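Local coordinates for lectin (Lotus tetragonolobus, PDB 2EIG), which binds carbohydrate as a calcium- and manganese-containing legume seed lectin, probably recognising L-fucosyl groups of glycans, at the interface of chains A and B. Coordinates in Å, arbitrary orientation; residue numbers count along the deposited sequence, not the author numbering. Chains: chain A/B, lectin.

The interface of chains A and B. Residues chain A 1-2, 61-62, 224-226; chain B 181-183.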
ATOM      1  N   VAL A   1       2.061   7.500  23.417  1.00 20.36           N
ATOM      2  CA  VAL A   1       3.083   6.936  24.340  1.00 20.40           C
ATOM      3  C   VAL A   1       4.423   7.409  23.799  1.00 20.43           C
ATOM      4  O   VAL A   1       4.654   7.422  22.588  1.00 20.60           O
ATOM      5  CB  VAL A   1       2.992   5.383  24.432  1.00 21.10           C
ATOM      6  CG1 VAL A   1       4.217   4.770  25.108  1.00 21.35           C
ATOM      7  CG2 VAL A   1       1.708   4.969  25.148  1.00 20.84           C
ATOM      8  N   SER A   2       5.284   7.863  24.682  1.00 20.74           N
ATOM      9  CA  SER A   2       6.628   8.284  24.265  1.00 21.22           C
ATOM     10  C   SER A   2       7.653   7.800  25.286  1.00 21.55           C
ATOM     11  O   SER A   2       7.518   8.053  26.479  1.00 21.94           O
ATOM     12  CB  SER A   2       6.663   9.812  24.143  1.00 20.83           C
ATOM     13  OG  SER A   2       7.975  10.273  23.946  1.00 25.00           O
ATOM     14  N   SER A  61      -0.607   5.915  15.075  1.00 16.68           N
ATOM     15  CA  SER A  61       0.639   5.832  14.332  1.00 16.74           C
ATOM     16  C   SER A  61       1.742   5.640  15.327  1.00 17.18           C
ATOM     17  O   SER A  61       1.653   6.069  16.489  1.00 16.61           O
ATOM     18  CB  SER A  61       0.911   7.109  13.509  1.00 16.63           C
ATOM     19  OG  SER A  61       0.008   7.148  12.434  1.00 17.80           O
ATOM     20  N   PHE A  62       2.821   4.998  14.895  1.00 15.78           N
ATOM     21  CA  PHE A  62       3.985   4.983  15.741  1.00 15.07           C
ATOM     22  C   PHE A  62       5.255   4.987  14.931  1.00 15.05           C
ATOM     23  O   PHE A  62       5.268   4.688  13.722  1.00 15.70           O
ATOM     24  CB  PHE A  62       3.971   3.846  16.789  1.00 14.72           C
ATOM     25  CG  PHE A  62       4.043   2.427  16.215  1.00 17.12           C
ATOM     26  CD1 PHE A  62       5.269   1.847  15.882  1.00 18.34           C
ATOM     27  CD2 PHE A  62       2.887   1.676  16.072  1.00 18.72           C
ATOM     28  CE1 PHE A  62       5.344   0.537  15.371  1.00 17.26           C
ATOM     29  CE2 PHE A  62       2.936   0.373  15.553  1.00 20.03           C
ATOM     30  CZ  PHE A  62       4.177  -0.194  15.211  1.00 17.75           C
ATOM     31  N   THR A 224       7.523   6.184  19.809  1.00 15.93           N
ATOM     32  CA  THR A 224       6.538   7.268  19.945  1.00 16.90           C
ATOM     33  C   THR A 224       5.309   6.854  19.220  1.00 16.37           C
ATOM     34  O   THR A 224       5.388   6.507  18.037  1.00 17.56           O
ATOM     35  CB  THR A 224       7.012   8.598  19.293  1.00 16.64           C
ATOM     36  OG1 THR A 224       8.255   8.964  19.864  1.00 20.48           O
ATOM     37  CG2 THR A 224       5.983   9.717  19.525  1.00 16.42           C
ATOM     38  N   SER A 225       4.176   6.905  19.909  1.00 16.02           N
ATOM     39  CA  SER A 225       2.906   6.602  19.271  1.00 16.40           C
ATOM     40  C   SER A 225       1.907   7.718  19.529  1.00 17.27           C
ATOM     41  O   SER A 225       1.969   8.400  20.561  1.00 16.40           O
ATOM     42  CB  SER A 225       2.323   5.238  19.675  1.00 15.58           C
ATOM     43  OG  SER A 225       1.955   5.197  21.046  1.00 17.03           O
ATOM     44  N   THR A 226       1.002   7.911  18.587  1.00 17.51           N
ATOM     45  CA  THR A 226      -0.041   8.942  18.749  1.00 19.83           C
ATOM     46  C   THR A 226      -1.353   8.379  18.301  1.00 20.05           C
ATOM     47  O   THR A 226      -1.516   7.968  17.170  1.00 19.13           O
ATOM     48  CB  THR A 226       0.242  10.254  17.971  1.00 18.95           C
ATOM     49  OG1 THR A 226       1.333  10.928  18.583  1.00 18.35           O
ATOM     50  CG2 THR A 226      -0.974  11.198  17.985  1.00 19.80           C
TER
ATOM     51  N   GLY B 181       6.211  14.823  22.198  1.00 22.34           N
ATOM     52  CA  GLY B 181       6.103  13.340  22.302  1.00 21.38           C
ATOM     53  C   GLY B 181       4.998  12.724  21.452  1.00 21.74           C
ATOM     54  O   GLY B 181       4.567  11.569  21.660  1.00 22.17           O
ATOM     55  N   GLN B 182       4.469  13.517  20.530  1.00 20.73           N
ATOM     56  CA  GLN B 182       3.505  13.010  19.568  1.00 20.96           C
ATOM     57  C   GLN B 182       4.251  12.755  18.268  1.00 18.48           C
ATOM     58  O   GLN B 182       5.317  13.302  18.073  1.00 16.75           O
ATOM     59  CB  GLN B 182       2.349  14.003  19.357  1.00 19.53           C
ATOM     60  CG  GLN B 182       1.532  14.192  20.644  1.00 24.47           C
ATOM     61  CD  GLN B 182       0.242  14.981  20.426  1.00 25.96           C
ATOM     62  OE1 GLN B 182      -0.188  15.207  19.275  1.00 33.56           O
ATOM     63  NE2 GLN B 182      -0.425  15.371  21.543  1.00 31.74           N
ATOM     64  N   ILE B 183       3.671  11.932  17.390  1.00 18.58           N
ATOM     65  CA  ILE B 183       4.190  11.747  16.043  1.00 18.67           C
ATOM     66  C   ILE B 183       3.083  11.965  15.058  1.00 18.15           C
ATOM     67  O   ILE B 183       1.937  11.606  15.316  1.00 19.72           O
ATOM     68  CB  ILE B 183       4.561  10.292  15.654  1.00 19.20           C
ATOM     69  CG1 ILE B 183       4.200   9.277  16.678  1.00 18.92           C
ATOM     70  CG2 ILE B 183       5.805  10.169  14.879  1.00 19.11           C
ATOM     71  CD1 ILE B 183       3.110   8.612  16.157  1.00 22.59           C
TER
HETATM   72  O   HOH W   1       3.002  10.075  23.154  1.00 28.31           O
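In A:Thr226, OG1 stands anti to the carbonyl carbon and beside the backbone N (chi1 -70°), a setting that presents the side-chain hydroxyl to the backbone of B:Ile183 on the partner subunit. The amide N of B:Ile183 donates to OG1 of A:Thr226 at 2.8 Å, with an angle of 161° at the hydrogen; a weak bond from the same hydroxyl back to the carbonyl O of B:Ile183 may add to it. With chi1 of 6°, CG1 of B:Ile183 nearly eclipses its backbone N, and the placing of CG1 and CD1 is therefore doubtful. As modelled, the methyl CG2 of A:Thr224 lies alongside CG1 of B:Ile183, a closeness that carries no weight, and the two side chains run antiparallel. The tip of B:Ile183 lies over the seam where strands 214-226 and 61-72 of chain A run side by side, with CD1 3.7 Å from CA of A:Ser225 and 3.8 Å from CB of A:Ser61. Beyond the isoleucine, water 1 joins the chains, lying 2.6 Å from the carbonyl O of B:Gly181 and 2.8 Å from the N-terminal N of A:Val1, with a longer link to the backbone O of A:Ser225. The patch recurs with the chains exchanged in this two-fold interface of the lectin tetramer. Within the legume lectin beta-sandwich, it joins the end of chain A strand 214-226, flanked by strands 2-5 and 61-72, to the start of chain B strand 183-189 and the loop entering it.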